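Local coordinates for transcriptional repressor PadR (Bacillus cereus, PDB 6JYI), which probably binds DNA as a dimeric PadR-like regulator that controls transcription, at residues I27-V30 / F31-F35; I132-L135 / R136-E140; N110-D113 / D114-K118; V149-I152 / S153-V156; G81-E84 / F85-M89. One frame throughout, in Å; residues are numbered along the deposited sequence.

Contact 1: I27-V30 / F31-F35; sequences IKIV and FEDVF
Val30 O is gripped by two backbone donors: Val34 N at 2.9 Å from Val30 O, with an N-H...O angle of 149°, and Phe35 N, whose bond to the same oxygen is weak and long. The second donor sits five residues on, which marks a wider pi-type turn at 31-35. Upstream the pattern is regular alpha-helix, Asp33 N lying 2.8 Å from Ile29 O and Phe31 N 3.0 Å from Ile27 O. All of this belongs to the end of helix 24-35, inside the PadR-like region of the helix-turn-helix clan. The wide turn brings Phe35 alongside Val30, with Phe35 CE1 4.0 Å from Val30 CG1, a branch that stands anti to its backbone N (chi1 -168°). The Phe31 ring presents its edge to Ile27 O, while its CD2 lies 4.1 Å from Ile27 CG2, the two side chains running side by side. On another face Ile29 CG2 approaches Asp33 OD2 at 3.4 Å; that carboxylate oxygen accepts a hydrogen bond from Trp142 NE1 on helix 114-142. Phe35 also meets Tyr107 of the second subunit edge-to-face, and Val30 and Val34 pack on the same tyrosine.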
loop_
_atom_site.group_PDB
_atom_site.type_symbol
_atom_site.label_atom_id
_atom_site.label_comp_id
_atom_site.label_asym_id
_atom_site.label_seq_id
_atom_site.Cartn_x
_atom_site.Cartn_y
_atom_site.Cartn_z
ATOM N N ILE A 27 10.750 -0.160 -18.676
ATOM C CA ILE A 27 10.733 -0.301 -17.252
ATOM C C ILE A 27 9.703 0.650 -16.627
ATOM O O ILE A 27 8.892 0.221 -15.784
ATOM C CB ILE A 27 12.123 -0.041 -16.648
ATOM C CG1 ILE A 27 13.056 -1.166 -17.094
ATOM C CG2 ILE A 27 12.021 0.042 -15.138
ATOM C CD1 ILE A 27 14.518 -0.907 -16.760
ATOM N N LYS A 28 9.715 1.913 -17.049
ATOM C CA LYS A 28 8.737 2.864 -16.570
ATOM C C LYS A 28 7.281 2.434 -16.854
ATOM O O LYS A 28 6.398 2.571 -16.007
ATOM C CB LYS A 28 9.004 4.270 -17.127
ATOM C CG LYS A 28 10.153 4.978 -16.358
ATOM C CD LYS A 28 10.588 6.308 -16.946
ATOM C CE LYS A 28 9.533 7.339 -16.899
ATOM N NZ LYS A 28 10.026 8.649 -17.381
ATOM N N ILE A 29 7.014 1.946 -18.051
ATOM C CA ILE A 29 5.627 1.604 -18.383
ATOM C C ILE A 29 5.197 0.405 -17.538
ATOM O O ILE A 29 4.105 0.424 -17.002
ATOM C CB ILE A 29 5.407 1.363 -19.878
ATOM C CG1 ILE A 29 5.961 2.537 -20.708
ATOM C CG2 ILE A 29 3.899 1.206 -20.177
ATOM C CD1 ILE A 29 5.018 3.737 -20.901
ATOM N N VAL A 30 6.046 -0.612 -17.385
ATOM C CA VAL A 30 5.667 -1.774 -16.537
ATOM C C VAL A 30 5.377 -1.320 -15.117
ATOM O O VAL A 30 4.421 -1.763 -14.491
ATOM C CB VAL A 30 6.697 -2.914 -16.466
ATOM C CG1 VAL A 30 5.997 -4.153 -15.805
ATOM C CG2 VAL A 30 7.116 -3.316 -17.823
ATOM N N PHE A 31 6.188 -0.391 -14.629
ATOM C CA PHE A 31 5.947 0.201 -13.323
ATOM C C PHE A 31 4.579 0.883 -13.223
ATOM O O PHE A 31 3.849 0.676 -12.249
ATOM C CB PHE A 31 7.012 1.231 -12.975
ATOM C CG PHE A 31 7.953 0.795 -11.905
ATOM C CD1 PHE A 31 7.660 1.054 -10.593
ATOM C CD2 PHE A 31 9.106 0.106 -12.217
ATOM C CE1 PHE A 31 8.471 0.671 -9.589
ATOM C CE2 PHE A 31 9.973 -0.298 -11.200
ATOM C CZ PHE A 31 9.649 -0.002 -9.871
ATOM N N GLU A 32 4.232 1.696 -14.205
ATOM C CA GLU A 32 2.977 2.419 -14.140
ATOM C C GLU A 32 1.792 1.483 -14.316
ATOM O O GLU A 32 0.721 1.724 -13.750
ATOM C CB GLU A 32 2.853 3.460 -15.246
ATOM C CG GLU A 32 3.930 4.496 -15.331
ATOM C CD GLU A 32 3.824 5.306 -16.637
ATOM O OE1 GLU A 32 3.045 4.912 -17.548
ATOM O OE2 GLU A 32 4.532 6.332 -16.751
ATOM N N ASP A 33 1.971 0.463 -15.149
ATOM C CA ASP A 33 0.873 -0.419 -15.534
ATOM C C ASP A 33 0.543 -1.452 -14.449
ATOM O O ASP A 33 -0.631 -1.764 -14.222
ATOM C CB ASP A 33 1.233 -1.196 -16.822
ATOM C CG ASP A 33 1.070 -0.373 -18.106
ATOM O OD1 ASP A 33 0.540 0.776 -18.099
ATOM O OD2 ASP A 33 1.487 -0.924 -19.156
ATOM N N VAL A 34 1.589 -2.001 -13.825
ATOM C CA VAL A 34 1.509 -3.177 -12.969
ATOM C C VAL A 34 1.917 -2.825 -11.538
ATOM O O VAL A 34 1.114 -2.981 -10.610
ATOM C CB VAL A 34 2.446 -4.292 -13.491
ATOM C CG1 VAL A 34 2.597 -5.392 -12.489
ATOM C CG2 VAL A 34 1.974 -4.823 -14.842
ATOM N N PHE A 35 3.132 -2.313 -11.345
ATOM C CA PHE A 35 3.660 -2.124 -9.974
ATOM C C PHE A 35 3.023 -0.988 -9.163
ATOM O O PHE A 35 3.088 -0.998 -7.938
ATOM C CB PHE A 35 5.195 -2.021 -9.971
ATOM C CG PHE A 35 5.878 -3.289 -10.320
ATOM C CD1 PHE A 35 6.114 -3.638 -11.616
ATOM C CD2 PHE A 35 6.272 -4.167 -9.358
ATOM C CE1 PHE A 35 6.763 -4.837 -11.939
ATOM C CE2 PHE A 35 6.899 -5.353 -9.718
ATOM C CZ PHE A 35 7.132 -5.663 -11.008
#

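Contact 2: I132-L135 / R136-E140; sequences IADL and RLKYE
Leu135 and Tyr139 run side by side and point the same way, one turn apart on the long helix 114-142, an i to i+4 pair on the face turned toward helix 148-175. The leucine meets the ring at its edge: Leu135 CD1 lies in the ring plane, 3.7 Å from Tyr139 CE1. Leu135 CG stands anti to the backbone N (chi1 -156°), which carries the branch forward along the helix to the tyrosine. Behind this pair the backbone is tied by Tyr139 N to Leu135 O at 3.0 Å. Leu135 also packs on Leu154, and Tyr139 OH is hydrogen-bonded to Ser153 OG, so both side chains join the two helices.

Ile132 and Arg136 are likewise parallel neighbours, but their touch is looser, with Arg136 NH1 3.9 Å from Ile132 CG2 and the methyl set obliquely to the guanidinium. Asp134 and Lys138 slant across each other instead. The lysine chain bends at chi2 (-49°) and lays its methylene carbons by the carboxylate, while the opposite charges stay apart, Asp134 OD1 being 4.6 Å from Lys138 NZ. The nearest side-chain approach in this pair is Lys138 CE to Asp134 OD1, at 3.8 Å.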
loop_
_atom_site.group_PDB
_atom_site.type_symbol
_atom_site.label_atom_id
_atom_site.label_comp_id
_atom_site.label_asym_id
_atom_site.label_seq_id
_atom_site.Cartn_x
_atom_site.Cartn_y
_atom_site.Cartn_z
ATOM N N ILE A 132 -9.379 -1.878 -11.896
ATOM C CA ILE A 132 -9.788 -3.248 -12.131
ATOM C C ILE A 132 -9.690 -3.494 -13.625
ATOM O O ILE A 132 -8.859 -4.304 -14.036
ATOM C CB ILE A 132 -11.194 -3.555 -11.558
ATOM C CG1 ILE A 132 -11.111 -3.680 -10.021
ATOM C CG2 ILE A 132 -11.741 -4.845 -12.124
ATOM C CD1 ILE A 132 -12.499 -3.752 -9.306
ATOM N N ALA A 133 -10.496 -2.762 -14.412
ATOM C CA ALA A 133 -10.460 -2.810 -15.895
ATOM C C ALA A 133 -9.055 -2.675 -16.510
ATOM O O ALA A 133 -8.683 -3.425 -17.393
ATOM C CB ALA A 133 -11.389 -1.734 -16.483
ATOM N N ASP A 134 -8.273 -1.714 -16.061
ATOM C CA ASP A 134 -6.939 -1.523 -16.630
ATOM C C ASP A 134 -6.124 -2.839 -16.507
ATOM O O ASP A 134 -5.710 -3.442 -17.508
ATOM C CB ASP A 134 -6.229 -0.366 -15.895
ATOM C CG ASP A 134 -5.205 0.363 -16.770
ATOM O OD1 ASP A 134 -5.522 0.718 -17.942
ATOM O OD2 ASP A 134 -4.079 0.588 -16.264
ATOM N N LEU A 135 -6.017 -3.312 -15.271
ATOM C CA LEU A 135 -5.010 -4.269 -14.839
ATOM C C LEU A 135 -4.978 -5.555 -15.650
ATOM O O LEU A 135 -3.926 -6.020 -16.038
ATOM C CB LEU A 135 -5.221 -4.581 -13.356
ATOM C CG LEU A 135 -4.051 -5.093 -12.534
ATOM C CD1 LEU A 135 -2.784 -4.266 -12.805
ATOM C CD2 LEU A 135 -4.429 -5.067 -11.066
ATOM N N ARG A 136 -6.151 -6.109 -15.909
ATOM C CA ARG A 136 -6.270 -7.365 -16.653
ATOM C C ARG A 136 -5.522 -7.240 -18.012
ATOM O O ARG A 136 -4.609 -8.007 -18.342
ATOM C CB ARG A 136 -7.775 -7.717 -16.821
ATOM C CG ARG A 136 -8.741 -7.065 -15.700
ATOM C CD ARG A 136 -10.211 -7.584 -15.702
ATOM N NE ARG A 136 -10.424 -8.748 -14.816
ATOM C CZ ARG A 136 -11.510 -8.969 -14.059
ATOM N NH1 ARG A 136 -12.524 -8.104 -14.021
ATOM N NH2 ARG A 136 -11.577 -10.066 -13.301
ATOM N N LEU A 137 -5.891 -6.227 -18.763
ATOM C CA LEU A 137 -5.310 -5.977 -20.083
ATOM C C LEU A 137 -3.783 -5.733 -20.025
ATOM O O LEU A 137 -3.010 -6.215 -20.869
ATOM C CB LEU A 137 -6.020 -4.798 -20.714
ATOM C CG LEU A 137 -7.319 -5.129 -21.484
ATOM C CD1 LEU A 137 -7.766 -3.890 -22.231
ATOM C CD2 LEU A 137 -7.159 -6.314 -22.447
ATOM N N LYS A 138 -3.346 -5.021 -18.999
ATOM C CA LYS A 138 -1.912 -4.790 -18.817
ATOM C C LYS A 138 -1.114 -6.067 -18.514
ATOM O O LYS A 138 0.012 -6.191 -18.953
ATOM C CB LYS A 138 -1.701 -3.744 -17.737
ATOM C CG LYS A 138 -2.328 -2.381 -18.075
ATOM C CD LYS A 138 -1.966 -1.907 -19.458
ATOM C CE LYS A 138 -2.286 -0.441 -19.660
ATOM N NZ LYS A 138 -2.219 -0.134 -21.095
ATOM N N TYR A 139 -1.687 -7.021 -17.782
ATOM C CA TYR A 139 -0.976 -8.299 -17.545
ATOM C C TYR A 139 -0.839 -9.112 -18.836
ATOM O O TYR A 139 0.162 -9.760 -19.051
ATOM C CB TYR A 139 -1.661 -9.132 -16.455
ATOM C CG TYR A 139 -1.177 -8.889 -15.054
ATOM C CD1 TYR A 139 -1.428 -7.689 -14.409
ATOM C CD2 TYR A 139 -0.483 -9.864 -14.363
ATOM C CE1 TYR A 139 -1.028 -7.486 -13.101
ATOM C CE2 TYR A 139 -0.051 -9.658 -13.055
ATOM C CZ TYR A 139 -0.335 -8.469 -12.433
ATOM O OH TYR A 139 0.081 -8.262 -11.143
ATOM N N GLU A 140 -1.827 -9.043 -19.726
ATOM C CA GLU A 140 -1.727 -9.715 -21.024
ATOM C C GLU A 140 -0.658 -9.085 -21.936
ATOM O O GLU A 140 -0.075 -9.780 -22.765
ATOM C CB GLU A 140 -3.100 -9.739 -21.722
ATOM C CG GLU A 140 -4.153 -10.525 -20.906
ATOM C CD GLU A 140 -5.560 -10.520 -21.525
ATOM O OE1 GLU A 140 -5.888 -9.637 -22.362
ATOM O OE2 GLU A 140 -6.347 -11.420 -21.129
#

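Contact 3: N110-D113 / D114-K118; sequences NYSD and DVTIK
Asp113 OD1 is the tight point, taking two hydrogen bonds from Thr116. Thr116 N is 2.7 Å from Asp113 OD1, with a nearly straight N-H...O angle of 166°, and it arrives almost head-on to the C-O bond. Thr116 OG1 is 3.1 Å from Asp113 OD1 and approaches from above the carboxylate plane, on the same face as the amide. The aspartate side chain can fold back this way because CG lies between the backbone N and the carbonyl carbon (chi1 61°). Its main chain takes part as well: Ile117 N is 3.0 Å from Asp113 O, at 172°, and begins the regular helical bonding.

Beside this polar grip, which sits at the exposed start of the helix, Ser112 supplies a smaller packed patch. Its OG stands 3.2 Å from Thr116 CG2, and its CB is 3.8 Å from CD1 of the buried Ile117. Ser112 also packs on Met89 of the second subunit.

On the solvent side Asp114 and Val115 make fewer contacts. The CB bond of Asp114 points away from the preceding residues, although CB itself still touches Asp113, and Val115 brings its CB to 3.4 Å from Asp113 OD1. Two bonds on one carboxylate oxygen should hold that group's rotation fixed. With Asp113 just before the first turn and its side chain accepting from the amide three residues on, this is a classic aspartate N-cap, here starting the long helix 114-142.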
loop_
_atom_site.group_PDB
_atom_site.type_symbol
_atom_site.label_atom_id
_atom_site.label_comp_id
_atom_site.label_asym_id
_atom_site.label_seq_id
_atom_site.Cartn_x
_atom_site.Cartn_y
_atom_site.Cartn_z
ATOM N N ASN A 110 -16.261 13.046 10.303
ATOM C CA ASN A 110 -17.150 13.831 11.109
ATOM C C ASN A 110 -16.800 15.323 11.014
ATOM O O ASN A 110 -17.638 16.179 11.289
ATOM C CB ASN A 110 -17.172 13.259 12.526
ATOM C CG ASN A 110 -17.765 11.809 12.557
ATOM O OD1 ASN A 110 -18.917 11.581 12.136
ATOM N ND2 ASN A 110 -16.966 10.838 13.033
ATOM N N TYR A 111 -15.592 15.633 10.528
ATOM C CA TYR A 111 -15.220 17.014 10.258
ATOM C C TYR A 111 -15.468 17.465 8.835
ATOM O O TYR A 111 -15.139 18.597 8.474
ATOM C CB TYR A 111 -13.780 17.234 10.663
ATOM C CG TYR A 111 -13.572 16.819 12.089
ATOM C CD1 TYR A 111 -14.079 17.571 13.131
ATOM C CD2 TYR A 111 -12.890 15.651 12.393
ATOM C CE1 TYR A 111 -13.892 17.169 14.450
ATOM C CE2 TYR A 111 -12.696 15.251 13.698
ATOM C CZ TYR A 111 -13.208 16.003 14.713
ATOM O OH TYR A 111 -12.987 15.590 16.002
ATOM N N SER A 112 -16.089 16.608 8.035
ATOM C CA SER A 112 -16.474 16.959 6.688
ATOM C C SER A 112 -18.013 17.202 6.661
ATOM O O SER A 112 -18.598 17.560 7.671
ATOM C CB SER A 112 -16.051 15.836 5.752
ATOM O OG SER A 112 -16.197 16.211 4.392
ATOM N N ASP A 113 -18.654 17.006 5.514
ATOM C CA ASP A 113 -20.112 17.033 5.438
ATOM C C ASP A 113 -20.575 15.922 4.515
ATOM O O ASP A 113 -19.765 15.332 3.810
ATOM C CB ASP A 113 -20.597 18.392 4.926
ATOM C CG ASP A 113 -20.088 18.707 3.517
ATOM O OD1 ASP A 113 -20.348 17.920 2.583
ATOM O OD2 ASP A 113 -19.441 19.758 3.343
ATOM N N ASP A 114 -21.879 15.673 4.470
ATOM C CA ASP A 114 -22.398 14.529 3.731
ATOM C C ASP A 114 -22.117 14.653 2.234
ATOM O O ASP A 114 -21.667 13.678 1.601
ATOM C CB ASP A 114 -23.901 14.344 3.968
ATOM C CG ASP A 114 -24.237 14.074 5.428
ATOM O OD1 ASP A 114 -23.312 13.752 6.219
ATOM O OD2 ASP A 114 -25.430 14.179 5.777
ATOM N N VAL A 115 -22.362 15.837 1.667
ATOM C CA VAL A 115 -22.078 16.052 0.244
ATOM C C VAL A 115 -20.635 15.618 -0.057
ATOM O O VAL A 115 -20.406 14.798 -0.941
ATOM C CB VAL A 115 -22.314 17.537 -0.197
ATOM C CG1 VAL A 115 -22.013 17.735 -1.694
ATOM C CG2 VAL A 115 -23.737 17.963 0.103
ATOM N N THR A 116 -19.680 16.136 0.713
ATOM C CA THR A 116 -18.257 15.929 0.444
ATOM C C THR A 116 -17.855 14.472 0.616
ATOM O O THR A 116 -17.099 13.959 -0.184
ATOM C CB THR A 116 -17.381 16.824 1.353
ATOM O OG1 THR A 116 -17.630 18.199 1.027
ATOM C CG2 THR A 116 -15.876 16.493 1.187
ATOM N N ILE A 117 -18.357 13.823 1.667
ATOM C CA ILE A 117 -18.142 12.382 1.893
ATOM C C ILE A 117 -18.692 11.542 0.742
ATOM O O ILE A 117 -18.021 10.628 0.246
ATOM C CB ILE A 117 -18.850 11.911 3.195
ATOM C CG1 ILE A 117 -18.216 12.562 4.430
ATOM C CG2 ILE A 117 -18.833 10.409 3.313
ATOM C CD1 ILE A 117 -16.760 12.293 4.548
ATOM N N LYS A 118 -19.912 11.856 0.314
ATOM C CA LYS A 118 -20.535 11.151 -0.808
ATOM C C LYS A 118 -19.678 11.259 -2.057
ATOM O O LYS A 118 -19.503 10.266 -2.786
ATOM C CB LYS A 118 -21.948 11.712 -1.101
#

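Contact 4: V149-I152 / S153-V156; sequences VEEI and SLDV
Ile152 lies alongside Val156, one turn on, their side chains pointing the same way with Ile152 CG2 3.6 Å from Val156 CG2. The isoleucine methyl stands anti to its backbone N, since CG1 takes the place beside that nitrogen, and is thereby carried forward to the valine. Beneath them Val156 N is bonded to Ile152 O at 2.8 Å, so the apolar pair rides on a regular helical turn of helix 148-175. Ile152 also packs on Leu168 of the second subunit, which places Ile152 at the dimer interface.

On the neighbouring side of the helix, Glu151 bends at chi2 (86°) and slants across both Leu154 and Asp155. Leu154 CD2 comes to 3.5 Å from Glu151 OE2, and the leucine itself packs on helix 114-142. Between Asp155 N and Glu151 O the backbone bond is 2.9 Å long and nearly straight, at 168°.

Ser153 turns back on the preceding turn through two atoms: its OG is 3.1 Å from Glu150 O, and its backbone N makes a weak hydrogen bond to the same oxygen.

The two acids meet closely, Glu151 OE2 being 2.7 Å from Asp155 OD1 with the carboxylate planes 71° apart. Such a separation implies that one of the groups probably holds a proton, while the salt bridge of Asp155 OD2 to Lys171 of the second subunit would help to offset the remaining charge.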
loop_
_atom_site.group_PDB
_atom_site.type_symbol
_atom_site.label_atom_id
_atom_site.label_comp_id
_atom_site.label_asym_id
_atom_site.label_seq_id
_atom_site.Cartn_x
_atom_site.Cartn_y
_atom_site.Cartn_z
ATOM N N VAL A 149 1.433 -18.941 -10.949
ATOM C CA VAL A 149 1.870 -18.145 -9.787
ATOM C C VAL A 149 1.822 -16.630 -10.099
ATOM O O VAL A 149 1.459 -15.838 -9.244
ATOM C CB VAL A 149 3.244 -18.543 -9.277
ATOM C CG1 VAL A 149 4.286 -18.436 -10.370
ATOM C CG2 VAL A 149 3.642 -17.706 -8.024
ATOM N N GLU A 150 2.217 -16.256 -11.308
ATOM C CA GLU A 150 2.137 -14.844 -11.751
ATOM C C GLU A 150 0.708 -14.328 -11.742
ATOM O O GLU A 150 0.453 -13.160 -11.453
ATOM C CB GLU A 150 2.729 -14.679 -13.143
ATOM C CG GLU A 150 4.244 -14.949 -13.175
ATOM C CD GLU A 150 4.822 -14.891 -14.577
ATOM O OE1 GLU A 150 4.131 -15.377 -15.506
ATOM O OE2 GLU A 150 5.994 -14.427 -14.728
ATOM N N GLU A 151 -0.232 -15.188 -12.072
ATOM C CA GLU A 151 -1.616 -14.800 -12.077
ATOM C C GLU A 151 -2.128 -14.492 -10.651
ATOM O O GLU A 151 -3.087 -13.735 -10.501
ATOM C CB GLU A 151 -2.460 -15.897 -12.745
ATOM C CG GLU A 151 -3.944 -15.644 -12.789
ATOM C CD GLU A 151 -4.410 -14.829 -13.985
ATOM O OE1 GLU A 151 -3.664 -14.774 -14.983
ATOM O OE2 GLU A 151 -5.563 -14.289 -13.925
ATOM N N ILE A 152 -1.498 -15.070 -9.604
ATOM C CA ILE A 152 -1.947 -14.773 -8.218
ATOM C C ILE A 152 -1.888 -13.263 -7.930
ATOM O O ILE A 152 -2.841 -12.710 -7.375
ATOM C CB ILE A 152 -1.183 -15.590 -7.151
ATOM C CG1 ILE A 152 -1.369 -17.080 -7.413
ATOM C CG2 ILE A 152 -1.624 -15.205 -5.684
ATOM C CD1 ILE A 152 -0.530 -18.007 -6.525
ATOM N N SER A 153 -0.825 -12.581 -8.340
ATOM C CA SER A 153 -0.726 -11.129 -8.069
ATOM C C SER A 153 -1.879 -10.371 -8.674
ATOM O O SER A 153 -2.470 -9.516 -8.025
ATOM C CB SER A 153 0.640 -10.504 -8.487
ATOM O OG SER A 153 0.897 -10.569 -9.866
ATOM N N LEU A 154 -2.223 -10.693 -9.923
ATOM C CA LEU A 154 -3.382 -10.100 -10.573
ATOM C C LEU A 154 -4.674 -10.399 -9.857
ATOM O O LEU A 154 -5.465 -9.475 -9.559
ATOM C CB LEU A 154 -3.494 -10.596 -12.023
ATOM C CG LEU A 154 -4.702 -10.219 -12.858
ATOM C CD1 LEU A 154 -4.826 -8.684 -12.974
ATOM C CD2 LEU A 154 -4.632 -10.925 -14.261
ATOM N N ASP A 155 -4.935 -11.683 -9.630
ATOM C CA ASP A 155 -6.246 -12.095 -9.106
ATOM C C ASP A 155 -6.448 -11.615 -7.669
ATOM O O ASP A 155 -7.555 -11.283 -7.282
ATOM C CB ASP A 155 -6.400 -13.595 -9.153
ATOM C CG ASP A 155 -6.477 -14.124 -10.574
ATOM O OD1 ASP A 155 -6.400 -13.310 -11.517
ATOM O OD2 ASP A 155 -6.615 -15.346 -10.725
ATOM N N VAL A 156 -5.386 -11.582 -6.882
ATOM C CA VAL A 156 -5.512 -11.050 -5.520
ATOM C C VAL A 156 -5.857 -9.563 -5.562
ATOM O O VAL A 156 -6.776 -9.078 -4.852
ATOM C CB VAL A 156 -4.274 -11.372 -4.668
ATOM C CG1 VAL A 156 -4.336 -10.704 -3.292
ATOM C CG2 VAL A 156 -4.165 -12.889 -4.481
#

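Contact 5: G81-E84 / F85-M89; sequences GREE and FYQYM
Backbone hydrogen bonds make up the core of this contact, four in succession with donor and acceptor four residues apart, the mark of a regular alpha-helix. Phe85 N is 2.8 Å from Gly81 O, Tyr86 N is 2.8 Å from Arg82 O, and Gln87 N and Tyr88 N continue the series to Glu83 O and Glu84 O. The first two of these bonds are nearly straight.

Among the polar side chains, Glu83 and Gln87 merely approach each other. Glu83 bends at chi2 (66°), and its OE2 stays 3.9 Å from Gln87 NE2; the chains slant past each other with carboxylate and amide planes 89° apart. Glu84, whose CG is likewise anti to the backbone N, differs at chi2, which is extended (171°), and its carboxylate forms a salt bridge with Arg10.

Aromatic contacts follow. Tyr86 CD2 comes to 3.3 Å from Arg82 O, which lies obliquely to the ring. On one face of the Phe85 ring sits the CG of selenomethionine Met89, 3.6 Å above the plane and offset toward the rim. From the second subunit, Phe108 meets the Phe85 ring edge-to-face, Asp101 is hydrogen-bonded to Tyr88 OH, and Arg105 makes a cation-pi contact with the Tyr88 ring.

Helix 79-89 follows strand 72-77 in the chain, packs on helix 8-19 through Glu84, Tyr86 and Tyr88, and turns aromatic residues to the dimer partner.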
loop_
_atom_site.group_PDB
_atom_site.type_symbol
_atom_site.label_atom_id
_atom_site.label_comp_id
_atom_site.label_asym_id
_atom_site.label_seq_id
_atom_site.Cartn_x
_atom_site.Cartn_y
_atom_site.Cartn_z
ATOM N N GLY A 81 23.790 -9.006 -10.261
ATOM C CA GLY A 81 22.403 -8.599 -10.064
ATOM C C GLY A 81 21.493 -9.793 -9.836
ATOM O O GLY A 81 20.579 -9.718 -9.003
ATOM N N ARG A 82 21.723 -10.873 -10.594
ATOM C CA ARG A 82 20.991 -12.130 -10.426
ATOM C C ARG A 82 21.132 -12.585 -8.970
ATOM O O ARG A 82 20.146 -12.983 -8.306
ATOM C CB ARG A 82 21.442 -13.225 -11.401
ATOM C CG ARG A 82 21.177 -12.886 -12.877
ATOM C CD ARG A 82 21.373 -14.052 -13.833
ATOM N NE ARG A 82 20.866 -13.681 -15.141
ATOM C CZ ARG A 82 21.553 -13.036 -16.073
ATOM N NH1 ARG A 82 22.851 -12.733 -15.896
ATOM N NH2 ARG A 82 20.949 -12.687 -17.212
ATOM N N GLU A 83 22.352 -12.492 -8.460
ATOM C CA GLU A 83 22.619 -12.914 -7.113
ATOM C C GLU A 83 21.865 -12.067 -6.068
ATOM O O GLU A 83 21.274 -12.605 -5.127
ATOM C CB GLU A 83 24.132 -12.888 -6.869
ATOM C CG GLU A 83 24.514 -13.587 -5.615
ATOM C CD GLU A 83 24.255 -15.105 -5.634
ATOM O OE1 GLU A 83 24.273 -15.752 -6.714
ATOM O OE2 GLU A 83 24.039 -15.652 -4.530
ATOM N N GLU A 84 21.890 -10.742 -6.217
ATOM C CA GLU A 84 21.113 -9.865 -5.350
ATOM C C GLU A 84 19.608 -10.228 -5.459
ATOM O O GLU A 84 18.928 -10.354 -4.445
ATOM C CB GLU A 84 21.313 -8.386 -5.705
ATOM C CG GLU A 84 20.490 -7.454 -4.825
ATOM C CD GLU A 84 20.804 -5.983 -4.981
ATOM O OE1 GLU A 84 21.852 -5.632 -5.587
ATOM O OE2 GLU A 84 20.014 -5.174 -4.441
ATOM N N PHE A 85 19.098 -10.399 -6.674
ATOM C CA PHE A 85 17.669 -10.758 -6.816
ATOM C C PHE A 85 17.352 -12.074 -6.072
ATOM O O PHE A 85 16.402 -12.154 -5.273
ATOM C CB PHE A 85 17.272 -10.926 -8.254
ATOM C CG PHE A 85 15.835 -11.319 -8.411
ATOM C CD1 PHE A 85 14.835 -10.418 -8.073
ATOM C CD2 PHE A 85 15.496 -12.594 -8.819
ATOM C CE1 PHE A 85 13.487 -10.799 -8.173
ATOM C CE2 PHE A 85 14.139 -12.952 -8.963
ATOM C CZ PHE A 85 13.186 -12.063 -8.621
ATOM N N TYR A 86 18.162 -13.103 -6.315
ATOM C CA TYR A 86 17.900 -14.382 -5.684
ATOM C C TYR A 86 18.052 -14.335 -4.157
ATOM O O TYR A 86 17.286 -14.988 -3.451
ATOM C CB TYR A 86 18.693 -15.529 -6.295
ATOM C CG TYR A 86 18.085 -16.111 -7.548
ATOM C CD1 TYR A 86 16.866 -16.812 -7.509
ATOM C CD2 TYR A 86 18.688 -15.944 -8.783
ATOM C CE1 TYR A 86 16.322 -17.351 -8.657
ATOM C CE2 TYR A 86 18.139 -16.486 -9.940
ATOM C CZ TYR A 86 16.951 -17.156 -9.880
ATOM O OH TYR A 86 16.413 -17.733 -11.001
ATOM N N GLN A 87 18.967 -13.512 -3.657
ATOM C CA GLN A 87 19.048 -13.294 -2.223
ATOM C C GLN A 87 17.757 -12.655 -1.690
ATOM O O GLN A 87 17.225 -13.090 -0.658
ATOM C CB GLN A 87 20.284 -12.466 -1.867
ATOM C CG GLN A 87 21.615 -13.279 -1.926
ATOM C CD GLN A 87 22.862 -12.425 -1.628
ATOM O OE1 GLN A 87 22.778 -11.206 -1.439
ATOM N NE2 GLN A 87 24.018 -13.072 -1.589
ATOM N N TYR A 88 17.243 -11.645 -2.399
ATOM C CA TYR A 88 15.999 -10.994 -2.017
ATOM C C TYR A 88 14.914 -12.051 -1.877
ATOM O O TYR A 88 14.203 -12.097 -0.862
ATOM C CB TYR A 88 15.641 -9.878 -3.061
ATOM C CG TYR A 88 14.166 -9.668 -3.222
ATOM C CD1 TYR A 88 13.416 -9.086 -2.202
ATOM C CD2 TYR A 88 13.515 -10.100 -4.364
ATOM C CE1 TYR A 88 12.004 -8.922 -2.335
ATOM C CE2 TYR A 88 12.125 -9.921 -4.534
ATOM C CZ TYR A 88 11.391 -9.324 -3.494
ATOM O OH TYR A 88 10.049 -9.203 -3.602
HETATM N N MSE A 89 14.792 -12.925 -2.881
HETATM C CA MSE A 89 13.752 -13.926 -2.905
HETATM C C MSE A 89 13.780 -14.899 -1.741
HETATM O O MSE A 89 12.744 -15.511 -1.456
HETATM C CB MSE A 89 13.737 -14.695 -4.232
HETATM C CG MSE A 89 13.319 -13.871 -5.399
HETATM SE SE MSE A 89 11.411 -13.358 -5.414
HETATM C CE MSE A 89 10.661 -15.046 -5.981
#

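Overall arrangement
Contacts 1 and 4 are buried, contacts 2 and 5 partly so, and contact 3 lies on the surface, its centre about 31 Å from that of the chain. Contacts 2 and 3 share helix 114-142, one inside it and the other at its start. Contact 2 is the link between its neighbours: it touches contact 1 through Asp33 and Lys138, and contact 4 where helices 114-142 and 148-175 pack together. Contacts 1 and 5 both belong to the PadR-like region and are rich in aromatic residues. Capping chemistry dominates contact 3, paired acids mark contact 4, and contacts 1, 3, 4 and 5 touch the second subunit.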